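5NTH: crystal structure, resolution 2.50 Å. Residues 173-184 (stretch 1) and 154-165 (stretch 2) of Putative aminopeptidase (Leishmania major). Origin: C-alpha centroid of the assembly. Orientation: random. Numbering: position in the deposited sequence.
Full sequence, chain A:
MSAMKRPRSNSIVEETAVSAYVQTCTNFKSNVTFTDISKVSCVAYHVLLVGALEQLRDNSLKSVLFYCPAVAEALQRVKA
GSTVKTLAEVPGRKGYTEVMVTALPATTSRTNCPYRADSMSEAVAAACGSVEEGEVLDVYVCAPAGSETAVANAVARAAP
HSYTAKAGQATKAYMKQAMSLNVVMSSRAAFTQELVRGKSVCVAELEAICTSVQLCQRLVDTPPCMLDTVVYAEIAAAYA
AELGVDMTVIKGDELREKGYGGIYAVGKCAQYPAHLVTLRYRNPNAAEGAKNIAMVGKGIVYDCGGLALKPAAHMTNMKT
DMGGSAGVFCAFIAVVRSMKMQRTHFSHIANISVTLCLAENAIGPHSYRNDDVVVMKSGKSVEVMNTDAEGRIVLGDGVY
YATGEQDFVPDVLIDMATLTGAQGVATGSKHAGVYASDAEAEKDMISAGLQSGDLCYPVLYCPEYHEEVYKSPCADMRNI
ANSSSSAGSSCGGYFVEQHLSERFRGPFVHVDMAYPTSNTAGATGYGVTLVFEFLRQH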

# COMPACT_ATOMS: atom_id res chain seq x y z
N ALA A 173 -38.78 1.67 -17.62
CA ALA A 173 -38.22 2.86 -16.95
C ALA A 173 -37.56 2.58 -15.61
O ALA A 173 -37.60 3.39 -14.72
CB ALA A 173 -39.30 3.92 -16.79
N TYR A 174 -36.94 1.42 -15.48
CA TYR A 174 -36.24 1.10 -14.25
C TYR A 174 -37.15 1.23 -13.00
O TYR A 174 -36.68 1.54 -11.92
CB TYR A 174 -34.96 1.97 -14.13
CG TYR A 174 -34.02 1.84 -15.32
CD1 TYR A 174 -34.25 2.56 -16.49
CD2 TYR A 174 -32.92 0.97 -15.30
CE1 TYR A 174 -33.41 2.44 -17.60
CE2 TYR A 174 -32.07 0.84 -16.41
CZ TYR A 174 -32.33 1.57 -17.56
OH TYR A 174 -31.56 1.48 -18.70
N MET A 175 -38.44 0.98 -13.15
CA MET A 175 -39.39 1.24 -12.08
C MET A 175 -40.20 0.00 -11.80
O MET A 175 -40.96 -0.43 -12.65
CB MET A 175 -40.34 2.32 -12.52
CG MET A 175 -41.50 2.57 -11.57
SD MET A 175 -40.88 3.29 -10.05
CE MET A 175 -42.38 4.10 -9.46
N LYS A 176 -40.09 -0.52 -10.59
CA LYS A 176 -40.85 -1.67 -10.16
C LYS A 176 -41.53 -1.38 -8.82
O LYS A 176 -40.89 -0.98 -7.88
CB LYS A 176 -39.93 -2.85 -10.01
CG LYS A 176 -40.61 -4.19 -9.78
CD LYS A 176 -39.53 -5.25 -9.65
CE LYS A 176 -39.92 -6.41 -8.77
NZ LYS A 176 -40.38 -7.57 -9.58
N GLN A 177 -42.83 -1.59 -8.78
CA GLN A 177 -43.67 -1.42 -7.59
C GLN A 177 -44.76 -2.50 -7.68
O GLN A 177 -45.93 -2.23 -7.98
CB GLN A 177 -44.26 -0.01 -7.51
CG GLN A 177 -43.24 1.00 -7.02
CD GLN A 177 -43.88 2.24 -6.41
OE1 GLN A 177 -44.81 2.81 -6.99
NE2 GLN A 177 -43.37 2.66 -5.25
N ALA A 178 -44.30 -3.72 -7.47
CA ALA A 178 -45.02 -4.93 -7.82
C ALA A 178 -45.95 -5.28 -6.72
O ALA A 178 -47.03 -5.82 -6.95
CB ALA A 178 -44.03 -6.07 -8.04
N MET A 179 -45.54 -4.98 -5.50
CA MET A 179 -46.25 -5.37 -4.32
C MET A 179 -46.73 -4.11 -3.60
O MET A 179 -46.69 -3.02 -4.15
CB MET A 179 -45.32 -6.19 -3.45
CG MET A 179 -44.21 -5.36 -2.83
SD MET A 179 -43.63 -6.08 -1.32
CE MET A 179 -44.83 -5.56 -0.11
N SER A 180 -47.17 -4.26 -2.37
CA SER A 180 -47.77 -3.17 -1.66
C SER A 180 -47.84 -3.43 -0.18
O SER A 180 -48.16 -4.54 0.22
CB SER A 180 -49.18 -2.98 -2.17
OG SER A 180 -49.58 -1.71 -1.76
N LEU A 181 -47.58 -2.40 0.62
CA LEU A 181 -47.60 -2.55 2.09
C LEU A 181 -48.74 -1.78 2.68
O LEU A 181 -48.93 -0.63 2.35
CB LEU A 181 -46.31 -2.06 2.73
CG LEU A 181 -45.04 -2.81 2.35
CD1 LEU A 181 -44.49 -2.23 1.05
CD2 LEU A 181 -44.01 -2.68 3.44
N ASN A 182 -49.51 -2.44 3.55
CA ASN A 182 -50.68 -1.87 4.20
C ASN A 182 -50.42 -1.79 5.72
O ASN A 182 -50.38 -2.81 6.41
CB ASN A 182 -51.89 -2.74 3.88
CG ASN A 182 -53.18 -2.22 4.53
OD1 ASN A 182 -53.75 -2.89 5.41
ND2 ASN A 182 -53.61 -1.01 4.13
N VAL A 183 -50.22 -0.57 6.22
CA VAL A 183 -49.83 -0.41 7.62
C VAL A 183 -51.07 -0.27 8.49
O VAL A 183 -51.97 0.55 8.21
CB VAL A 183 -48.89 0.80 7.88
CG1 VAL A 183 -48.32 0.73 9.29
CG2 VAL A 183 -47.72 0.81 6.91
N VAL A 184 -51.07 -1.07 9.54
CA VAL A 184 -52.12 -1.08 10.54
C VAL A 184 -51.46 -0.85 11.88
O VAL A 184 -50.91 -1.77 12.47
CB VAL A 184 -52.86 -2.44 10.56
CG1 VAL A 184 -53.99 -2.42 11.58
CG2 VAL A 184 -53.42 -2.77 9.19
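Stretch 2 154-165: AVARAAPHSYTA

The apolar centre of the contact joins the strand at the end of stretch 1 to a helix that enters stretch 2 from earlier in the chain. Val-155, on that helix, points its CA-to-CB bond toward stretch 1, as Leu-181 and Val-183 point theirs toward stretch 2, so the three branched side chains meet between the backbones. Val-155 CG1 is 3.6 Å from Leu-181 CD2 and 3.9 Å from Val-183 CG2; one methyl thus touches two residues spaced two apart along the strand. Asn-182, between them, points away and makes no contact. Leu-181 takes chi1 m and chi2 p, and its other methyl, CD1, lies 3.7 Å from Ala-159 CB.

Ala-159 closes a type I beta turn that begins at Ala-156. Within the same segment, Ala-158 N donates to Val-155 O at 3.0 Å, and from Ala-159 onward the backbone is mostly extended. Pro-160, its ring puckered C-gamma exo, sets CG 3.6 Å from Met-179 SD. This is an apolar contact between exposed Pro-160 and buried Met-179, with both CA-to-CB bonds pointing toward the opposite stretch.

Stretch 2 (Ala-154 to Ala-165) runs antiparallel to stretch 1 (Ala-173 to Val-184): its beginning lies by the strand, and its end lies by Tyr-174. The CA atoms nearest each other give the register, with Leu-181 CA 7.7 Å from Ala-159 CA, Lys-176 CA 4.8 Å from Ser-162 CA, and Tyr-174 CA 5.2 Å from Thr-164 CA. The backbones therefore stand apart where side chains fill the gap and draw together where the main chains meet directly. There stretch 1 is loop, with positive phi at Ala-173 and Tyr-174 (63° and 55°) and extended values at Met-175 and Lys-176. In all, the contact buries 628 Å², both sides summed.

Side chains add to this main-chain pairing. Met-175 SD lies 3.7 Å from Ser-162 CB, and Lys-176 CB lies 3.7 Å from Thr-164 CG2 before the lysine chain leads away. The rings of Tyr-174 and Tyr-163 are nearly parallel, planes at 3°, but slid apart, with centroids separated by 5.5 Å and little overlap. Tyr-174 CB nevertheless comes within 3.4 Å of Tyr-163 CE1, and Tyr-174 CD2 lies 3.4 Å from Tyr-163 OH and 3.9 Å from Ala-165 CB.

Beyond Pro-160 the main chains come close enough to bond. Lys-176 N donates to Ser-162 O at 2.9 Å with an angle of 160°, the better of the two hydrogen bonds across the contact. Thr-164 N reaches Tyr-174 O at 3.3 Å, a weak bond despite its angle of 158°. CA-H...O contacts accompany the pairing: Ser-162 CA to Lys-176 O, Met-175 CA to Ser-162 O and Tyr-163 CA to Tyr-174 O are each 3.3 Å, and Tyr-174 CA to Thr-164 O is 3.2 Å. Ser-162 O and Tyr-174 O, two acceptors only 3.0 Å apart, do not bond to each other; each receives its own N-H from the facing chain.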

# COMPACT_ATOMS: atom_id res chain seq x y z
N ALA A 154 -39.96 4.02 8.80
CA ALA A 154 -39.40 2.66 8.98
C ALA A 154 -39.93 1.62 8.00
O ALA A 154 -39.22 0.67 7.61
CB ALA A 154 -39.65 2.16 10.39
N VAL A 155 -41.18 1.81 7.62
CA VAL A 155 -41.80 0.90 6.71
C VAL A 155 -41.53 1.27 5.30
O VAL A 155 -41.17 0.41 4.51
CB VAL A 155 -43.32 0.88 6.92
CG1 VAL A 155 -44.00 0.02 5.85
CG2 VAL A 155 -43.65 0.33 8.30
N ALA A 156 -41.73 2.53 4.97
CA ALA A 156 -41.50 3.05 3.61
C ALA A 156 -40.13 2.69 3.08
O ALA A 156 -39.97 2.24 1.94
CB ALA A 156 -41.63 4.56 3.58
N ARG A 157 -39.13 2.86 3.95
CA ARG A 157 -37.74 2.72 3.55
C ARG A 157 -37.35 1.27 3.50
O ARG A 157 -36.26 0.98 3.01
CB ARG A 157 -36.81 3.46 4.53
CG ARG A 157 -36.61 2.75 5.86
CD ARG A 157 -35.66 3.50 6.77
NE ARG A 157 -35.59 2.86 8.08
CZ ARG A 157 -35.12 3.41 9.21
NH1 ARG A 157 -34.63 4.65 9.20
NH2 ARG A 157 -35.12 2.72 10.36
N ALA A 158 -38.21 0.38 4.03
CA ALA A 158 -37.91 -1.05 4.10
C ALA A 158 -38.58 -1.88 3.00
O ALA A 158 -38.42 -3.09 2.93
CB ALA A 158 -38.25 -1.60 5.48
N ALA A 159 -39.30 -1.20 2.12
CA ALA A 159 -39.97 -1.87 1.04
C ALA A 159 -38.96 -2.23 -0.00
O ALA A 159 -37.94 -1.57 -0.10
CB ALA A 159 -41.02 -0.96 0.42
N PRO A 160 -39.26 -3.22 -0.83
CA PRO A 160 -38.39 -3.46 -1.99
C PRO A 160 -38.25 -2.21 -2.84
O PRO A 160 -39.24 -1.52 -3.08
CB PRO A 160 -39.08 -4.61 -2.77
CG PRO A 160 -40.26 -5.05 -1.95
CD PRO A 160 -40.52 -3.99 -0.90
N HIS A 161 -37.03 -1.93 -3.31
CA HIS A 161 -36.72 -0.63 -3.92
C HIS A 161 -37.29 -0.49 -5.31
O HIS A 161 -37.30 -1.45 -6.04
CB HIS A 161 -35.20 -0.40 -3.95
CG HIS A 161 -34.59 -0.26 -2.60
ND1 HIS A 161 -33.53 0.57 -2.33
CD2 HIS A 161 -34.93 -0.83 -1.41
CE1 HIS A 161 -33.23 0.50 -1.05
NE2 HIS A 161 -34.06 -0.35 -0.47
N SER A 162 -37.73 0.71 -5.67
CA SER A 162 -38.36 0.94 -6.95
C SER A 162 -37.42 0.97 -8.14
O SER A 162 -37.84 0.68 -9.24
CB SER A 162 -39.21 2.21 -6.93
OG SER A 162 -38.45 3.38 -6.99
N TYR A 163 -36.17 1.39 -7.92
CA TYR A 163 -35.16 1.32 -8.97
C TYR A 163 -34.62 -0.09 -9.07
O TYR A 163 -34.02 -0.61 -8.11
CB TYR A 163 -33.98 2.29 -8.76
CG TYR A 163 -33.00 2.22 -9.93
CD1 TYR A 163 -33.21 2.98 -11.06
CD2 TYR A 163 -31.91 1.33 -9.93
CE1 TYR A 163 -32.36 2.89 -12.15
CE2 TYR A 163 -31.04 1.25 -11.02
CZ TYR A 163 -31.28 2.03 -12.14
OH TYR A 163 -30.46 2.00 -13.27
N THR A 164 -34.81 -0.67 -10.26
CA THR A 164 -34.18 -1.95 -10.64
C THR A 164 -34.08 -2.05 -12.16
O THR A 164 -34.84 -1.41 -12.89
CB THR A 164 -34.94 -3.15 -10.01
OG1 THR A 164 -34.17 -4.36 -10.12
CG2 THR A 164 -36.27 -3.34 -10.66
N ALA A 165 -33.08 -2.81 -12.63
CA ALA A 165 -32.98 -3.22 -14.06
C ALA A 165 -33.06 -4.76 -14.26
O ALA A 165 -32.98 -5.25 -15.40
CB ALA A 165 -31.72 -2.65 -14.69